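Local coordinates for spore germination protein B3 (Bacillus subtilis subsp. subtilis, PDB 3N54) that takes part in the spore's germination response to the mixture of L-asparagine, glucose, fructose and potassium ions, as a membrane-attached lipoprotein, at residues Y158-L166 against T301-H309; E79-D88 against G188-L196. One frame throughout, in Å; residues are numbered along the deposited sequence.

Interaction 1: residues Y158-L166 against T301-H309; sequences YSQNGYSYL and TDPVFLSDH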
loop_
_atom_site.group_PDB
_atom_site.type_symbol
_atom_site.label_atom_id
_atom_site.label_comp_id
_atom_site.label_asym_id
_atom_site.label_seq_id
_atom_site.Cartn_x
_atom_site.Cartn_y
_atom_site.Cartn_z
ATOM N N TYR A 158 -8.166 4.242 -7.928
ATOM C CA TYR A 158 -7.408 5.313 -7.280
ATOM C C TYR A 158 -6.413 5.958 -8.248
ATOM O O TYR A 158 -6.342 7.177 -8.350
ATOM C CB TYR A 158 -6.640 4.821 -6.046
ATOM C CG TYR A 158 -7.469 4.334 -4.874
ATOM C CD1 TYR A 158 -6.920 3.450 -3.950
ATOM C CD2 TYR A 158 -8.792 4.741 -4.689
ATOM C CE1 TYR A 158 -7.651 2.999 -2.854
ATOM C CE2 TYR A 158 -9.534 4.289 -3.601
ATOM C CZ TYR A 158 -8.954 3.419 -2.687
ATOM O OH TYR A 158 -9.677 2.971 -1.607
ATOM N N SER A 159 -5.641 5.128 -8.937
ATOM C CA SER A 159 -4.674 5.595 -9.927
ATOM C C SER A 159 -5.328 6.440 -11.015
ATOM O O SER A 159 -4.885 7.554 -11.314
ATOM C CB SER A 159 -4.014 4.399 -10.603
ATOM O OG SER A 159 -3.344 3.592 -9.651
ATOM N N GLN A 160 -6.402 5.910 -11.581
ATOM C CA GLN A 160 -7.067 6.543 -12.708
ATOM C C GLN A 160 -7.713 7.873 -12.348
ATOM O O GLN A 160 -7.898 8.723 -13.219
ATOM C CB GLN A 160 -8.118 5.593 -13.300
ATOM C CG GLN A 160 -7.520 4.320 -13.856
ATOM C CD GLN A 160 -8.565 3.308 -14.285
ATOM O OE1 GLN A 160 -8.634 2.203 -13.750
ATOM N NE2 GLN A 160 -9.383 3.679 -15.248
ATOM N N ASN A 161 -8.052 8.054 -11.074
ATOM C CA ASN A 161 -8.752 9.254 -10.638
ATOM C C ASN A 161 -7.865 10.262 -9.908
ATOM O O ASN A 161 -8.360 11.256 -9.379
ATOM C CB ASN A 161 -9.975 8.872 -9.794
ATOM C CG ASN A 161 -11.062 8.179 -10.620
ATOM O OD1 ASN A 161 -12.240 8.506 -10.504
ATOM N ND2 ASN A 161 -10.667 7.236 -11.463
ATOM N N GLY A 162 -6.557 10.021 -9.905
ATOM C CA GLY A 162 -5.604 10.972 -9.335
ATOM C C GLY A 162 -5.509 11.005 -7.818
ATOM O O GLY A 162 -5.263 12.059 -7.237
ATOM N N TYR A 163 -5.693 9.857 -7.175
ATOM C CA TYR A 163 -5.586 9.771 -5.719
ATOM C C TYR A 163 -4.267 9.178 -5.288
ATOM O O TYR A 163 -3.759 8.260 -5.929
ATOM C CB TYR A 163 -6.700 8.910 -5.133
ATOM C CG TYR A 163 -8.034 9.597 -5.083
ATOM C CD1 TYR A 163 -8.385 10.401 -4.000
ATOM C CD2 TYR A 163 -8.942 9.454 -6.115
ATOM C CE1 TYR A 163 -9.612 11.039 -3.955
ATOM C CE2 TYR A 163 -10.162 10.082 -6.076
ATOM C CZ TYR A 163 -10.496 10.873 -4.994
ATOM O OH TYR A 163 -11.717 11.494 -4.962
ATOM N N SER A 164 -3.708 9.737 -4.217
ATOM C CA SER A 164 -2.614 9.109 -3.505
ATOM C C SER A 164 -3.273 8.117 -2.558
ATOM O O SER A 164 -4.408 8.319 -2.131
ATOM C CB SER A 164 -1.782 10.123 -2.726
ATOM O OG SER A 164 -1.036 10.964 -3.590
ATOM N N TYR A 165 -2.575 7.038 -2.230
ATOM C CA TYR A 165 -3.148 6.009 -1.364
ATOM C C TYR A 165 -2.081 5.129 -0.735
ATOM O O TYR A 165 -0.906 5.181 -1.112
ATOM C CB TYR A 165 -4.139 5.139 -2.152
ATOM C CG TYR A 165 -3.541 4.458 -3.357
ATOM C CD1 TYR A 165 -3.457 5.117 -4.576
ATOM C CD2 TYR A 165 -3.060 3.154 -3.280
ATOM C CE1 TYR A 165 -2.908 4.497 -5.690
ATOM C CE2 TYR A 165 -2.504 2.526 -4.387
ATOM C CZ TYR A 165 -2.434 3.201 -5.588
ATOM O OH TYR A 165 -1.887 2.588 -6.693
ATOM N N LEU A 166 -2.510 4.325 0.232
ATOM C CA LEU A 166 -1.622 3.411 0.914
ATOM C C LEU A 166 -1.835 1.986 0.409
ATOM O O LEU A 166 -2.919 1.618 -0.023
ATOM C CB LEU A 166 -1.847 3.472 2.425
ATOM C CG LEU A 166 -1.608 4.813 3.132
ATOM C CD1 LEU A 166 -1.979 4.714 4.613
ATOM C CD2 LEU A 166 -0.168 5.296 2.968
ATOM N N THR A 301 2.118 14.442 0.442
ATOM C CA THR A 301 0.884 13.954 -0.159
ATOM C C THR A 301 -0.082 13.409 0.891
ATOM O O THR A 301 0.323 13.017 1.988
ATOM C CB THR A 301 1.155 12.897 -1.250
ATOM O OG1 THR A 301 0.032 12.842 -2.139
ATOM C CG2 THR A 301 1.424 11.514 -0.646
ATOM N N ASP A 302 -1.361 13.429 0.532
ATOM C CA ASP A 302 -2.457 12.956 1.364
ATOM C C ASP A 302 -2.911 11.610 0.802
ATOM O O ASP A 302 -3.641 11.575 -0.192
ATOM C CB ASP A 302 -3.594 13.994 1.352
ATOM C CG ASP A 302 -4.965 13.409 1.723
ATOM O OD1 ASP A 302 -5.033 12.364 2.407
ATOM O OD2 ASP A 302 -5.989 14.017 1.322
ATOM N N PRO A 303 -2.465 10.496 1.421
ATOM C CA PRO A 303 -2.830 9.168 0.950
ATOM C C PRO A 303 -3.999 8.554 1.724
ATOM O O PRO A 303 -4.197 7.339 1.668
ATOM C CB PRO A 303 -1.558 8.366 1.224
ATOM C CG PRO A 303 -0.999 8.993 2.493
ATOM C CD PRO A 303 -1.541 10.407 2.570
ATOM N N VAL A 304 -4.764 9.378 2.433
ATOM C CA VAL A 304 -5.856 8.875 3.269
ATOM C C VAL A 304 -7.189 9.567 2.979
ATOM O O VAL A 304 -8.095 9.575 3.815
ATOM C CB VAL A 304 -5.495 8.984 4.771
ATOM C CG1 VAL A 304 -4.418 7.970 5.114
ATOM C CG2 VAL A 304 -5.053 10.392 5.119
ATOM N N PHE A 305 -7.299 10.134 1.780
ATOM C CA PHE A 305 -8.546 10.704 1.276
ATOM C C PHE A 305 -9.135 11.826 2.149
ATOM O O PHE A 305 -10.358 11.986 2.217
ATOM C CB PHE A 305 -9.555 9.566 1.057
ATOM C CG PHE A 305 -9.001 8.434 0.231
ATOM C CD1 PHE A 305 -8.390 7.345 0.836
ATOM C CD2 PHE A 305 -9.054 8.479 -1.154
ATOM C CE1 PHE A 305 -7.856 6.319 0.078
ATOM C CE2 PHE A 305 -8.525 7.457 -1.917
ATOM C CZ PHE A 305 -7.925 6.376 -1.302
ATOM N N LEU A 306 -8.272 12.604 2.804
ATOM C CA LEU A 306 -8.732 13.781 3.554
ATOM C C LEU A 306 -9.426 14.749 2.599
ATOM O O LEU A 306 -10.368 15.438 2.982
ATOM C CB LEU A 306 -7.590 14.508 4.282
ATOM C CG LEU A 306 -7.157 14.091 5.695
ATOM C CD1 LEU A 306 -8.344 13.996 6.654
ATOM C CD2 LEU A 306 -6.415 12.792 5.672
ATOM N N SER A 307 -8.937 14.799 1.360
ATOM C CA SER A 307 -9.536 15.611 0.300
ATOM C C SER A 307 -11.048 15.424 0.180
ATOM O O SER A 307 -11.781 16.382 -0.053
ATOM C CB SER A 307 -8.898 15.261 -1.043
ATOM O OG SER A 307 -8.982 13.870 -1.286
ATOM N N ASP A 308 -11.508 14.186 0.330
ATOM C CA ASP A 308 -12.932 13.877 0.186
ATOM C C ASP A 308 -13.814 14.597 1.205
ATOM O O ASP A 308 -14.961 14.923 0.907
ATOM C CB ASP A 308 -13.167 12.364 0.272
ATOM C CG ASP A 308 -12.668 11.626 -0.958
ATOM O OD1 ASP A 308 -12.511 12.264 -2.024
ATOM O OD2 ASP A 308 -12.448 10.399 -0.863
ATOM N N HIS A 309 -13.280 14.855 2.393
ATOM C CA HIS A 309 -14.056 15.524 3.437
ATOM C C HIS A 309 -14.306 17.000 3.127
ATOM O O HIS A 309 -15.373 17.520 3.457
ATOM C CB HIS A 309 -13.389 15.343 4.801
ATOM C CG HIS A 309 -13.405 13.926 5.276
ATOM N ND1 HIS A 309 -14.474 13.382 5.956
ATOM C CD2 HIS A 309 -12.502 12.928 5.134
ATOM C CE1 HIS A 309 -14.219 12.114 6.230
ATOM N NE2 HIS A 309 -13.028 11.814 5.743
HETATM O O HOH W 1 -5.869 10.171 -0.646
HETATM O O HOH W 2 -5.202 4.828 1.782
#
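The F305 ring pushes its CZ corner over one face of Y158, 3.4 Å from CZ of that ring and offset toward its rim; the two planes are inclined by 50°. F305 meets Y163 obliquely as well, CD2 lying 3.5 Å from Y163 CD1, so the outer end of F305 fits into the corner made by the two tyrosines, the three rings forming a small aromatic cluster. Water 1 sits over one face of F305, near the rim. At the edge of Y163 are S307 OG and D308 OD1, and the phenol OH gives a hydrogen bond to the syn lone pair of D308 OD1 at 3.1 Å, with ring and carboxylate planes 66° apart. The phenol of Y158 is bound by R154 instead. F305 sets its CG anti to the carbonyl carbon (chi1 -51°), which carries the ring back to the tyrosines. Both tyrosines belong to the Schellman motif that ends helix 152-160: G162 is C-prime, and Y163 N returns to Y158 O. On the other segment D302 OD1 accepts from V304 N in an Asx turn, while W325 holds OD2. Next to the rings the contact turns polar. S164 OG donates to T301 OG1 over 2.6 Å and is also bonded by R187 N, whereas D326 engages the threonine hydroxyl. Waters do the work of direct backbone bonds: water 1 joins S164 O, D302 O and F305 N, and water 2 joins L166 N to P303 O. Between them Y165 CA approaches P303 O at 3.5 Å in a CH...O contact. Where strand 165-172 begins, L166 lays CD2 on the proline ring, 3.8 Å from P303 CB, and directs CD1 at V304 CG1.

Interaction 2: residues E79-D88 against G188-L196; sequences EKLMRNQNVD and GSNKLVGFL. With SO4 (sulfate ion), chain H.
Helix 79-84 crosses strand 191-196 almost at right angles, 104° between the short axes at 5.6 Å, and M82 O accepts from L192 N over 2.8 Å. A second backbone bond, V87 N to N190 O, ties the start of helix 87-94 to the turn before the strand. L192 divides its branches: CD1 presses against M82 CE, a tight 3.4 Å, while CD2 lies over the centre of one face of the R83 guanidinium, 3.8 Å above its plane. R83 runs extended from CG to NE and grips E79 side-on, NE and NH1 both reaching OE2, with NE using the anti lone pair. The other E79 oxygen is taken by G111 N. F195 turns its edge to this pair, CE2 3.6 Å from E79 CD. N86 is the N-cap of helix 87-94. With CG anti to the backbone N (chi1 -177°), its OD1 caps Q89 N and also accepts from N190 ND2 at 2.9 Å; this donor stands above the carbonyl plane of N86, the two amide planes nearly perpendicular. The extended K191 chain runs along the C-terminal end of helix 79-84; NZ bonds weakly to N84 O and holds waters 4 and 5. The contact thus packs the helix across 191-196, an outermost strand of the five-stranded mixed sheet. A sulfate, probably from the crystallisation liquor, receives NH1 and NH2 of R83, with NH2 2.9 Å from O4. E79, the sulfate and water 3 share the guanidinium edge; the carboxylate probably offsets its charge in the protein itself, the sulfate perhaps only in this crystal, and the lysine ammonium beside the helix's terminal carbonyls probably gains from the helix dipole.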
loop_
_atom_site.group_PDB
_atom_site.type_symbol
_atom_site.label_atom_id
_atom_site.label_comp_id
_atom_site.label_asym_id
_atom_site.label_seq_id
_atom_site.Cartn_x
_atom_site.Cartn_y
_atom_site.Cartn_z
ATOM N N GLU A 79 10.097 -3.043 -4.156
ATOM C CA GLU A 79 10.309 -1.640 -3.810
ATOM C C GLU A 79 10.903 -0.828 -4.948
ATOM O O GLU A 79 10.395 0.240 -5.279
ATOM C CB GLU A 79 11.204 -1.529 -2.571
ATOM C CG GLU A 79 11.494 -0.094 -2.151
ATOM C CD GLU A 79 12.245 0.010 -0.836
ATOM O OE1 GLU A 79 12.447 -1.024 -0.168
ATOM O OE2 GLU A 79 12.634 1.141 -0.473
ATOM N N LYS A 80 11.977 -1.326 -5.541
ATOM C CA LYS A 80 12.636 -0.597 -6.618
ATOM C C LYS A 80 11.678 -0.366 -7.797
ATOM O O LYS A 80 11.671 0.707 -8.401
ATOM C CB LYS A 80 13.903 -1.330 -7.066
ATOM C CG LYS A 80 14.643 -0.606 -8.170
ATOM C CD LYS A 80 15.975 -1.244 -8.471
ATOM C CE LYS A 80 16.628 -0.559 -9.660
ATOM N NZ LYS A 80 18.071 -0.884 -9.765
ATOM N N LEU A 81 10.854 -1.359 -8.106
ATOM C CA LEU A 81 9.876 -1.216 -9.179
ATOM C C LEU A 81 8.857 -0.120 -8.867
ATOM O O LEU A 81 8.606 0.747 -9.705
ATOM C CB LEU A 81 9.180 -2.547 -9.459
ATOM C CG LEU A 81 8.089 -2.488 -10.541
ATOM C CD1 LEU A 81 8.125 -3.713 -11.429
ATOM C CD2 LEU A 81 6.715 -2.300 -9.907
ATOM N N MET A 82 8.284 -0.151 -7.667
ATOM C CA MET A 82 7.287 0.844 -7.268
ATOM C C MET A 82 7.864 2.263 -7.209
ATOM O O MET A 82 7.154 3.234 -7.483
ATOM C CB MET A 82 6.685 0.497 -5.901
ATOM C CG MET A 82 5.844 -0.757 -5.878
ATOM S SD MET A 82 5.019 -0.992 -4.292
ATOM C CE MET A 82 6.431 -1.294 -3.230
ATOM N N ARG A 83 9.131 2.382 -6.816
ATOM C CA ARG A 83 9.777 3.690 -6.720
ATOM C C ARG A 83 10.089 4.277 -8.097
ATOM O O ARG A 83 10.063 5.491 -8.263
ATOM C CB ARG A 83 11.068 3.631 -5.876
ATOM C CG ARG A 83 10.838 3.516 -4.371
ATOM C CD ARG A 83 12.155 3.595 -3.601
ATOM N NE ARG A 83 12.005 3.366 -2.163
ATOM C CZ ARG A 83 11.670 4.292 -1.267
ATOM N NH1 ARG A 83 11.574 3.956 0.011
ATOM N NH2 ARG A 83 11.428 5.546 -1.627
ATOM N N ASN A 84 10.371 3.424 -9.076
ATOM C CA ASN A 84 10.776 3.893 -10.408
ATOM C C ASN A 84 9.698 3.871 -11.496
ATOM O O ASN A 84 9.874 4.505 -12.533
ATOM C CB ASN A 84 11.974 3.082 -10.891
ATOM C CG ASN A 84 13.176 3.239 -9.998
ATOM O OD1 ASN A 84 13.895 2.279 -9.741
ATOM N ND2 ASN A 84 13.400 4.451 -9.503
ATOM N N GLN A 85 8.588 3.173 -11.269
ATOM C CA GLN A 85 7.576 3.002 -12.323
ATOM C C GLN A 85 6.150 3.211 -11.859
ATOM O O GLN A 85 5.787 2.825 -10.744
ATOM C CB GLN A 85 7.666 1.594 -12.899
ATOM C CG GLN A 85 9.045 1.177 -13.367
ATOM C CD GLN A 85 9.601 2.077 -14.460
ATOM O OE1 GLN A 85 8.854 2.749 -15.180
ATOM N NE2 GLN A 85 10.922 2.089 -14.589
ATOM N N ASN A 86 5.354 3.822 -12.733
ATOM C CA ASN A 86 3.920 3.945 -12.550
ATOM C C ASN A 86 3.364 2.533 -12.391
ATOM O O ASN A 86 3.459 1.718 -13.312
ATOM C CB ASN A 86 3.300 4.651 -13.761
ATOM C CG ASN A 86 1.809 4.889 -13.609
ATOM O OD1 ASN A 86 1.061 4.003 -13.192
ATOM N ND2 ASN A 86 1.365 6.090 -13.960
ATOM N N VAL A 87 2.808 2.233 -11.219
ATOM C CA VAL A 87 2.381 0.862 -10.912
ATOM C C VAL A 87 1.201 0.408 -11.776
ATOM O O VAL A 87 1.135 -0.753 -12.162
ATOM C CB VAL A 87 2.080 0.661 -9.397
ATOM C CG1 VAL A 87 3.334 0.985 -8.571
ATOM C CG2 VAL A 87 0.895 1.499 -8.935
ATOM N N ASP A 88 0.291 1.324 -12.082
ATOM C CA ASP A 88 -0.836 1.014 -12.953
ATOM C C ASP A 88 -0.351 0.641 -14.357
ATOM O O ASP A 88 -0.814 -0.327 -14.941
ATOM C CB ASP A 88 -1.802 2.188 -13.030
ATOM C CG ASP A 88 -3.075 1.837 -13.760
ATOM O OD1 ASP A 88 -3.971 1.251 -13.119
ATOM O OD2 ASP A 88 -3.189 2.155 -14.968
ATOM N N GLY A 188 -0.724 11.040 -9.680
ATOM C CA GLY A 188 -0.060 11.462 -10.907
ATOM C C GLY A 188 0.985 10.450 -11.337
ATOM O O GLY A 188 0.771 9.695 -12.287
ATOM N N SER A 189 2.112 10.433 -10.629
ATOM C CA SER A 189 3.205 9.518 -10.946
ATOM C C SER A 189 2.813 8.067 -10.702
ATOM O O SER A 189 3.270 7.163 -11.398
ATOM C CB SER A 189 4.427 9.842 -10.099
ATOM O OG SER A 189 4.166 9.562 -8.732
ATOM N N ASN A 190 1.981 7.849 -9.687
ATOM C CA ASN A 190 1.564 6.512 -9.313
ATOM C C ASN A 190 2.786 5.701 -8.842
ATOM O O ASN A 190 2.843 4.482 -9.014
ATOM C CB ASN A 190 0.872 5.857 -10.511
ATOM C CG ASN A 190 -0.385 5.113 -10.145
ATOM O OD1 ASN A 190 -0.846 5.131 -9.012
ATOM N ND2 ASN A 190 -0.956 4.461 -11.128
ATOM N N LYS A 191 3.758 6.399 -8.253
ATOM C CA LYS A 191 4.987 5.797 -7.750
ATOM C C LYS A 191 5.008 5.797 -6.234
ATOM O O LYS A 191 4.379 6.650 -5.587
ATOM C CB LYS A 191 6.210 6.562 -8.257
ATOM C CG LYS A 191 6.413 6.466 -9.747
ATOM C CD LYS A 191 7.632 7.254 -10.199
ATOM C CE LYS A 191 7.818 7.147 -11.704
ATOM N NZ LYS A 191 9.052 7.830 -12.164
ATOM N N LEU A 192 5.740 4.848 -5.661
ATOM C CA LEU A 192 5.888 4.782 -4.215
ATOM C C LEU A 192 6.925 5.828 -3.807
ATOM O O LEU A 192 8.038 5.843 -4.340
ATOM C CB LEU A 192 6.281 3.372 -3.758
ATOM C CG LEU A 192 6.534 3.169 -2.253
ATOM C CD1 LEU A 192 6.146 1.755 -1.799
ATOM C CD2 LEU A 192 7.994 3.490 -1.868
ATOM N N VAL A 193 6.549 6.712 -2.882
ATOM C CA VAL A 193 7.437 7.798 -2.436
ATOM C C VAL A 193 7.978 7.572 -1.025
ATOM O O VAL A 193 8.846 8.314 -0.569
ATOM C CB VAL A 193 6.743 9.174 -2.513
ATOM C CG1 VAL A 193 6.417 9.528 -3.970
ATOM C CG2 VAL A 193 5.491 9.205 -1.647
ATOM N N GLY A 194 7.478 6.547 -0.344
ATOM C CA GLY A 194 7.990 6.184 0.976
ATOM C C GLY A 194 7.154 5.110 1.642
ATOM O O GLY A 194 6.157 4.658 1.078
ATOM N N PHE A 195 7.571 4.711 2.841
ATOM C CA PHE A 195 6.842 3.749 3.665
ATOM C C PHE A 195 6.506 4.339 5.033
ATOM O O PHE A 195 7.236 5.163 5.566
ATOM C CB PHE A 195 7.677 2.496 3.933
ATOM C CG PHE A 195 7.897 1.621 2.738
ATOM C CD1 PHE A 195 6.997 0.612 2.427
ATOM C CD2 PHE A 195 9.022 1.778 1.946
ATOM C CE1 PHE A 195 7.211 -0.216 1.337
ATOM C CE2 PHE A 195 9.238 0.960 0.856
ATOM C CZ PHE A 195 8.334 -0.039 0.551
ATOM N N LEU A 196 5.390 3.889 5.589
ATOM C CA LEU A 196 5.038 4.165 6.960
ATOM C C LEU A 196 5.282 2.861 7.713
ATOM O O LEU A 196 5.085 1.777 7.160
ATOM C CB LEU A 196 3.576 4.599 7.080
ATOM C CG LEU A 196 3.187 5.962 6.485
ATOM C CD1 LEU A 196 1.713 6.255 6.731
ATOM C CD2 LEU A 196 4.048 7.078 7.052
HETATM S S SO4 H . 12.128 7.070 1.890
HETATM O O1 SO4 H . 13.560 6.903 1.621
HETATM O O2 SO4 H . 11.578 5.872 2.543
HETATM O O3 SO4 H . 11.899 8.191 2.802
HETATM O O4 SO4 H . 11.419 7.363 0.646
HETATM O O HOH W 3 11.171 6.806 -4.029
HETATM O O HOH W 4 11.425 7.485 -10.558
HETATM O O HOH W 5 9.385 6.955 -14.857
#

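In the fold
From the N terminus, the chain passes the three-stranded sheet 8-55 and strand 74-77 before reaching 79-88, the first half of interaction 2. It then runs through helix 152-160 and segment 158-166, which opens interaction 1, before 188-196 closes interaction 2; only much later, after helix 271-299, does 301-309 close interaction 1. The two loops therefore cross. Interaction 2 lays helix 79-84 on an outermost strand of the five-stranded sheet, whereas interaction 1 joins the entry to that sheet's middle strand, 165-172, to the approach to helix 306-313 in the C-terminal part. They meet where S159 OG bonds N190 and Y165 OH packs on V87, their centres about 14 Å apart.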